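PDB 7B04: nitrite oxidoreductase subunit A from Kuenenia stuttgartiensis, which belongs to the molybdopterin oxidoreductase family and carries an iron-sulfur cluster and a molybdenum atom with two MD1 molecules. Local coordinates for residues T219-G224 against L262-N266; N243-A247 against K606-L610; A522-G526 against Y542-V546. All coordinates share one frame. Numbering follows the deposited sequence.

Interaction 1: residues T219-G224 against L262-N266; sequences TRTFKG and LGGRN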
loop_
_atom_site.group_PDB
_atom_site.type_symbol
_atom_site.label_atom_id
_atom_site.label_comp_id
_atom_site.label_asym_id
_atom_site.label_seq_id
_atom_site.Cartn_x
_atom_site.Cartn_y
_atom_site.Cartn_z
ATOM N N THR B 219 16.774 38.060 2.276
ATOM C CA THR B 219 16.751 36.652 2.634
ATOM C C THR B 219 15.364 36.154 3.002
ATOM O O THR B 219 15.140 34.937 3.006
ATOM C CB THR B 219 17.705 36.415 3.789
ATOM O OG1 THR B 219 17.379 37.313 4.862
ATOM C CG2 THR B 219 19.132 36.698 3.352
ATOM N N ARG B 220 14.423 37.052 3.289
ATOM C CA ARG B 220 13.071 36.582 3.582
ATOM C C ARG B 220 12.335 36.123 2.332
ATOM O O ARG B 220 11.220 35.596 2.439
ATOM C CB ARG B 220 12.277 37.651 4.329
ATOM C CG ARG B 220 12.622 37.631 5.817
ATOM C CD ARG B 220 11.454 37.932 6.735
ATOM N NE ARG B 220 11.882 37.894 8.133
ATOM C CZ ARG B 220 11.411 38.682 9.097
ATOM N NH1 ARG B 220 11.876 38.559 10.332
ATOM N NH2 ARG B 220 10.481 39.594 8.835
ATOM N N THR B 221 12.924 36.338 1.159
ATOM C CA THR B 221 12.449 35.747 -0.081
ATOM C C THR B 221 12.973 34.332 -0.277
ATOM O O THR B 221 12.529 33.646 -1.203
ATOM C CB THR B 221 12.851 36.616 -1.278
ATOM O OG1 THR B 221 14.255 36.887 -1.229
ATOM C CG2 THR B 221 12.098 37.939 -1.251
ATOM N N PHE B 222 13.912 33.886 0.559
ATOM C CA PHE B 222 14.377 32.507 0.537
ATOM C C PHE B 222 13.439 31.658 1.378
ATOM O O PHE B 222 13.183 31.969 2.547
ATOM C CB PHE B 222 15.803 32.373 1.073
ATOM C CG PHE B 222 16.352 30.964 1.011
ATOM C CD1 PHE B 222 17.140 30.562 -0.054
ATOM C CD2 PHE B 222 16.078 30.042 2.014
ATOM C CE1 PHE B 222 17.650 29.277 -0.117
ATOM C CE2 PHE B 222 16.586 28.756 1.955
ATOM C CZ PHE B 222 17.372 28.375 0.889
ATOM N N LYS B 223 12.938 30.583 0.790
ATOM C CA LYS B 223 12.023 29.686 1.476
ATOM C C LYS B 223 12.700 28.329 1.598
ATOM O O LYS B 223 12.912 27.636 0.596
ATOM C CB LYS B 223 10.702 29.598 0.721
ATOM C CG LYS B 223 9.727 30.720 1.060
ATOM C CD LYS B 223 10.157 32.096 0.614
ATOM C CE LYS B 223 9.204 33.142 1.167
ATOM N NZ LYS B 223 7.790 32.913 0.731
ATOM N N GLY B 224 13.035 27.957 2.825
ATOM C CA GLY B 224 13.691 26.695 3.079
ATOM C C GLY B 224 12.801 25.749 3.851
ATOM O O GLY B 224 12.422 26.013 4.996
ATOM N N LEU B 262 18.164 39.123 9.635
ATOM C CA LEU B 262 17.101 38.099 9.515
ATOM C C LEU B 262 17.441 37.118 8.399
ATOM O O LEU B 262 17.896 37.544 7.368
ATOM C CB LEU B 262 15.768 38.774 9.225
ATOM C CG LEU B 262 15.676 40.217 9.661
ATOM C CD1 LEU B 262 15.514 41.098 8.450
ATOM C CD2 LEU B 262 14.502 40.389 10.587
ATOM N N GLY B 263 17.127 35.853 8.607
ATOM C CA GLY B 263 17.467 34.800 7.678
ATOM C C GLY B 263 16.273 34.270 6.917
ATOM O O GLY B 263 15.258 34.953 6.729
ATOM N N GLY B 264 16.390 33.016 6.500
ATOM C CA GLY B 264 15.389 32.409 5.659
ATOM C C GLY B 264 14.114 32.159 6.422
ATOM O O GLY B 264 14.035 32.295 7.639
ATOM N N ARG B 265 13.065 31.860 5.677
ATOM C CA ARG B 265 11.767 31.572 6.260
ATOM C C ARG B 265 11.479 30.078 6.230
ATOM O O ARG B 265 11.569 29.434 5.175
ATOM C CB ARG B 265 10.683 32.350 5.540
ATOM C CG ARG B 265 10.585 33.748 6.094
ATOM C CD ARG B 265 9.361 34.434 5.614
ATOM N NE ARG B 265 8.260 34.227 6.547
ATOM C CZ ARG B 265 7.165 34.976 6.578
ATOM N NH1 ARG B 265 6.203 34.721 7.458
ATOM N NH2 ARG B 265 7.023 35.975 5.714
ATOM N N ASN B 266 11.168 29.529 7.399
ATOM C CA ASN B 266 10.910 28.105 7.540
ATOM C C ASN B 266 9.521 27.781 7.006
ATOM O O ASN B 266 8.519 28.365 7.440
ATOM C CB ASN B 266 11.023 27.703 9.005
ATOM C CG ASN B 266 12.383 27.992 9.598
ATOM O OD1 ASN B 266 13.373 28.125 8.878
ATOM N ND2 ASN B 266 12.434 28.121 10.922
#
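Two backbone hydrogen bonds tie the parallel strands together: Arg265 N donates to Phe222 O (3.1 Å) and Gly224 N to Arg265 O (3.1 Å), so Arg265 uses both its amide and its carbonyl on the neighbouring strand. Ahead of the strand, Thr219 OG1 donates to Leu262 O at 2.6 Å, a short side-chain bond that satisfies a loop carbonyl. The turn through 219-222 is closed by Phe222 N to Thr219 O (2.9 Å). The charged side chains are buried and find their partners outside the two segments: the Arg220 guanidinium, with Leu262 over one face, hydrogen-bonds to Arg213 O and Gln215, Arg265 to Leu610 O, Asp611 O and Met642 O, while Lys223 NZ forms a salt bridge with Glu612 and hydrogen-bonds to Ser644 O. At Gly264, where a CB would lie only 3.2 Å from Phe222 CD2, glycine lets the ring come close. Asn243 of helix 238-254 bonds to Gly224 O and Asn266 OD1. This helix links parallel strands 222-226 and 265-266 in sequence, forming a beta-alpha-beta unit.

Interaction 2: residues N243-A247 against K606-L610; sequences NNCLA and KGRAL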
loop_
_atom_site.group_PDB
_atom_site.type_symbol
_atom_site.label_atom_id
_atom_site.label_comp_id
_atom_site.label_asym_id
_atom_site.label_seq_id
_atom_site.Cartn_x
_atom_site.Cartn_y
_atom_site.Cartn_z
ATOM N N ASN B 243 18.178 27.882 7.181
ATOM C CA ASN B 243 17.372 29.103 7.024
ATOM C C ASN B 243 17.812 30.090 8.094
ATOM O O ASN B 243 17.913 31.264 7.828
ATOM C CB ASN B 243 15.921 28.749 7.286
ATOM C CG ASN B 243 15.318 28.029 6.121
ATOM O OD1 ASN B 243 15.825 28.129 5.031
ATOM N ND2 ASN B 243 14.233 27.330 6.337
ATOM N N ASN B 244 18.052 29.593 9.288
ATOM C CA ASN B 244 18.486 30.480 10.384
ATOM C C ASN B 244 19.840 31.095 10.046
ATOM O O ASN B 244 20.012 32.263 10.266
ATOM C CB ASN B 244 18.531 29.705 11.690
ATOM C CG ASN B 244 18.694 30.628 12.859
ATOM O OD1 ASN B 244 18.628 31.825 12.698
ATOM N ND2 ASN B 244 18.944 30.080 14.020
ATOM N N CYS B 245 20.737 30.300 9.487
ATOM C CA CYS B 245 22.120 30.688 9.148
ATOM C C CYS B 245 22.130 31.806 8.123
ATOM O O CYS B 245 23.086 32.492 8.033
ATOM C CB CYS B 245 22.813 29.508 8.501
ATOM S SG CYS B 245 23.633 28.416 9.673
ATOM N N LEU B 246 21.129 31.869 7.285
ATOM C CA LEU B 246 21.094 32.896 6.250
ATOM C C LEU B 246 21.058 34.307 6.816
ATOM O O LEU B 246 21.193 35.264 6.046
ATOM C CB LEU B 246 19.895 32.675 5.332
ATOM C CG LEU B 246 20.002 31.434 4.450
ATOM C CD1 LEU B 246 18.720 31.246 3.682
ATOM C CD2 LEU B 246 21.183 31.544 3.501
ATOM N N ALA B 247 20.864 34.460 8.128
ATOM C CA ALA B 247 20.997 35.775 8.742
ATOM C C ALA B 247 22.382 36.361 8.501
ATOM O O ALA B 247 22.523 37.581 8.367
ATOM C CB ALA B 247 20.702 35.691 10.239
ATOM N N LYS B 606 18.357 31.503 19.997
ATOM C CA LYS B 606 17.726 32.648 19.345
ATOM C C LYS B 606 17.581 32.322 17.865
ATOM O O LYS B 606 18.580 32.289 17.140
ATOM C CB LYS B 606 18.537 33.920 19.550
ATOM C CG LYS B 606 18.019 35.099 18.742
ATOM C CD LYS B 606 18.801 36.363 19.041
ATOM C CE LYS B 606 18.415 37.485 18.091
ATOM N NZ LYS B 606 19.101 38.761 18.434
ATOM N N GLY B 607 16.350 32.078 17.426
ATOM C CA GLY B 607 16.087 31.814 16.027
ATOM C C GLY B 607 15.733 33.101 15.304
ATOM O O GLY B 607 15.018 33.952 15.828
ATOM N N ARG B 608 16.260 33.238 14.087
ATOM C CA ARG B 608 16.027 34.413 13.256
ATOM C C ARG B 608 15.407 34.032 11.921
ATOM O O ARG B 608 15.506 34.786 10.946
ATOM C CB ARG B 608 17.329 35.190 13.073
ATOM C CG ARG B 608 18.164 35.106 14.328
ATOM C CD ARG B 608 19.370 35.996 14.354
ATOM N NE ARG B 608 19.967 35.921 15.683
ATOM C CZ ARG B 608 21.134 36.455 16.015
ATOM N NH1 ARG B 608 21.837 37.115 15.111
ATOM N NH2 ARG B 608 21.594 36.329 17.251
ATOM N N ALA B 609 14.766 32.872 11.871
ATOM C CA ALA B 609 14.034 32.403 10.707
ATOM C C ALA B 609 12.554 32.511 11.037
ATOM O O ALA B 609 12.078 31.874 11.982
ATOM C CB ALA B 609 14.417 30.964 10.363
ATOM N N LEU B 610 11.830 33.306 10.256
ATOM C CA LEU B 610 10.417 33.557 10.508
ATOM C C LEU B 610 9.586 32.484 9.818
ATOM O O LEU B 610 9.625 32.356 8.590
ATOM C CB LEU B 610 10.025 34.950 10.019
ATOM C CG LEU B 610 8.577 35.375 10.262
ATOM C CD1 LEU B 610 8.263 35.388 11.750
ATOM C CD2 LEU B 610 8.328 36.740 9.644
#
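Here helix 238-254, the connecting helix of a beta-alpha-beta unit, meets an irregular segment of the long loop between helices 582-585 and 615-618. Asn244 gives the contact most of its helical surface. Its CA-to-CB bond points sideways, but with chi1 at t the amide reaches across to the loop, where a short polar side chain can serve a main-chain NH of an irregular loop. Arg608 is held there by its backbone, while its aliphatic part lies along the helix, CD being 4.3 Å from Ala247 CB; the small alanine lets the long chain pass, and the guanidinium goes on to a salt bridge with Asp588. Ala609 points its methyl at the helix, its CB 4.0 Å from Asn244 N and 4.1 Å from Asn243 CB. A side chain this small suits the close backbone approach, for the CA atoms of Asn244 and Ala609 are just 4.9 Å apart. The sole hydrogen bond between the segments runs from Arg608 N to Asn244 OD1, at 3.1 Å.

Interaction 3: residues A522-G526 against Y542-V546; sequences AIHYG and YYLPV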
loop_
_atom_site.group_PDB
_atom_site.type_symbol
_atom_site.label_atom_id
_atom_site.label_comp_id
_atom_site.label_asym_id
_atom_site.label_seq_id
_atom_site.Cartn_x
_atom_site.Cartn_y
_atom_site.Cartn_z
ATOM N N ALA B 522 -14.615 6.484 21.701
ATOM C CA ALA B 522 -13.576 7.238 21.018
ATOM C C ALA B 522 -14.024 7.553 19.601
ATOM O O ALA B 522 -14.538 6.681 18.891
ATOM C CB ALA B 522 -12.252 6.465 20.980
ATOM N N ILE B 523 -13.845 8.811 19.208
ATOM C CA ILE B 523 -14.141 9.278 17.862
ATOM C C ILE B 523 -12.814 9.522 17.167
ATOM O O ILE B 523 -11.983 10.299 17.655
ATOM C CB ILE B 523 -15.003 10.549 17.869
ATOM C CG1 ILE B 523 -16.296 10.304 18.642
ATOM C CG2 ILE B 523 -15.311 10.979 16.449
ATOM C CD1 ILE B 523 -17.077 11.557 18.950
ATOM N N HIS B 524 -12.613 8.864 16.034
ATOM C CA HIS B 524 -11.388 8.995 15.264
ATOM C C HIS B 524 -11.707 9.558 13.890
ATOM O O HIS B 524 -12.691 9.162 13.252
ATOM C CB HIS B 524 -10.662 7.660 15.145
ATOM C CG HIS B 524 -10.046 7.210 16.432
ATOM N ND1 HIS B 524 -8.745 7.495 16.780
ATOM C CD2 HIS B 524 -10.575 6.544 17.481
ATOM C CE1 HIS B 524 -8.487 6.988 17.972
ATOM N NE2 HIS B 524 -9.583 6.405 18.420
ATOM N N TYR B 525 -10.859 10.479 13.444
ATOM C CA TYR B 525 -11.060 11.159 12.179
ATOM C C TYR B 525 -9.718 11.486 11.558
ATOM O O TYR B 525 -8.666 11.355 12.185
ATOM C CB TYR B 525 -11.864 12.447 12.337
ATOM C CG TYR B 525 -11.577 13.266 13.567
ATOM C CD1 TYR B 525 -12.176 12.955 14.778
ATOM C CD2 TYR B 525 -10.752 14.383 13.510
ATOM C CE1 TYR B 525 -11.938 13.705 15.897
ATOM C CE2 TYR B 525 -10.512 15.147 14.636
ATOM C CZ TYR B 525 -11.107 14.802 15.822
ATOM O OH TYR B 525 -10.864 15.562 16.935
ATOM N N GLY B 526 -9.775 11.918 10.316
ATOM C CA GLY B 526 -8.585 12.272 9.569
ATOM C C GLY B 526 -8.923 13.266 8.497
ATOM O O GLY B 526 -9.849 14.070 8.639
ATOM N N TYR B 542 -16.579 17.327 16.584
ATOM C CA TYR B 542 -16.169 15.990 16.996
ATOM C C TYR B 542 -15.922 15.851 18.495
ATOM O O TYR B 542 -15.689 14.729 18.959
ATOM C CB TYR B 542 -14.913 15.579 16.224
ATOM C CG TYR B 542 -15.155 15.410 14.742
ATOM C CD1 TYR B 542 -16.426 15.137 14.258
ATOM C CD2 TYR B 542 -14.118 15.532 13.826
ATOM C CE1 TYR B 542 -16.659 14.983 12.907
ATOM C CE2 TYR B 542 -14.341 15.378 12.470
ATOM C CZ TYR B 542 -15.615 15.104 12.017
ATOM O OH TYR B 542 -15.850 14.949 10.672
ATOM N N TYR B 543 -15.968 16.940 19.265
ATOM C CA TYR B 543 -15.853 16.851 20.716
ATOM C C TYR B 543 -17.190 16.939 21.439
ATOM O O TYR B 543 -17.271 16.529 22.602
ATOM C CB TYR B 543 -14.930 17.947 21.270
ATOM C CG TYR B 543 -13.446 17.636 21.209
ATOM C CD1 TYR B 543 -12.876 17.068 20.078
ATOM C CD2 TYR B 543 -12.615 17.899 22.294
ATOM C CE1 TYR B 543 -11.520 16.785 20.022
ATOM C CE2 TYR B 543 -11.260 17.614 22.249
ATOM C CZ TYR B 543 -10.720 17.054 21.110
ATOM O OH TYR B 543 -9.377 16.766 21.050
ATOM N N LEU B 544 -18.231 17.460 20.788
ATOM C CA LEU B 544 -19.507 17.670 21.472
ATOM C C LEU B 544 -20.071 16.399 22.094
ATOM O O LEU B 544 -20.392 16.422 23.296
ATOM C CB LEU B 544 -20.507 18.316 20.507
ATOM C CG LEU B 544 -20.276 19.788 20.172
ATOM C CD1 LEU B 544 -21.203 20.225 19.057
ATOM C CD2 LEU B 544 -20.478 20.651 21.405
ATOM N N PRO B 545 -20.222 15.278 21.378
ATOM C CA PRO B 545 -20.759 14.077 22.038
ATOM C C PRO B 545 -19.808 13.481 23.059
ATOM O O PRO B 545 -20.265 12.780 23.969
ATOM C CB PRO B 545 -21.006 13.110 20.873
ATOM C CG PRO B 545 -20.037 13.527 19.839
ATOM C CD PRO B 545 -19.921 15.019 19.955
ATOM N N VAL B 546 -18.506 13.750 22.946
ATOM C CA VAL B 546 -17.532 13.169 23.861
ATOM C C VAL B 546 -17.252 14.064 25.065
ATOM O O VAL B 546 -16.797 13.563 26.104
ATOM C CB VAL B 546 -16.231 12.844 23.102
ATOM C CG1 VAL B 546 -15.371 14.081 22.927
ATOM C CG2 VAL B 546 -15.454 11.760 23.806
#
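Side-chain packing, aromatic and aliphatic, joins the C-terminal part of strand 521-525 to residues 542-546, which lead into helix 544-548. The aromatic part centres on Tyr525 and Tyr542, whose ring centroids lie 4.4 Å apart with planes at an oblique 43°; Tyr542 CD2 sits over one face of the Tyr525 ring, 3.4 Å from Tyr525 CD1. Flat, broad rings suit this buried place because they cover much surface, and the Tyr525 hydroxyl can still reach polar partners. Tyr525 OH lies at the edge of the Tyr543 ring, 3.4 Å from its CE1, and hydrogen-bonds to His280 and Ser559. The aliphatic part is the work of Ile523, whose CD1 lies 3.7 Å from Pro545 CG and 4.4 Å from Val546 CB, and also meets the backbone at Tyr542 O (3.5 Å). Beta-branched isoleucine fits a strand, and proline is well tolerated in the first turn of a helix. Alternation along the strand turns Ile523 and Tyr525 toward residues 542-546 and His524 away, while the next residue, Gly526, touches MD1. Strand 521-525 runs between strands 301-304 and 558-561 of a five-stranded parallel sheet, and helix 355-368 packs against Leu544 and Pro545.

In the fold
Interactions 1 and 2 share one neighbourhood, their centres 8 Å apart: the beta-alpha-beta unit of interaction 1 supplies the helix of interaction 2, and Asn243 bridges them, its ND2 2.6 Å from Gly224 O and its O 2.7 Å from Gly264 N. Interaction 3 lies on the opposite side of the chain's centre, its centre about 38 Å from those of both, in a different sheet. Interactions 1 and 3 are buried, whereas interaction 2 is partly buried and reaches an exposed glycine. Chemistry follows place: paired strands exchange backbone hydrogen bonds, a helix meets a loop through one side-chain-to-backbone hydrogen bond and small apolar contacts, and a strand meets a helix through apolar and aromatic surfaces beside the MD1 pocket.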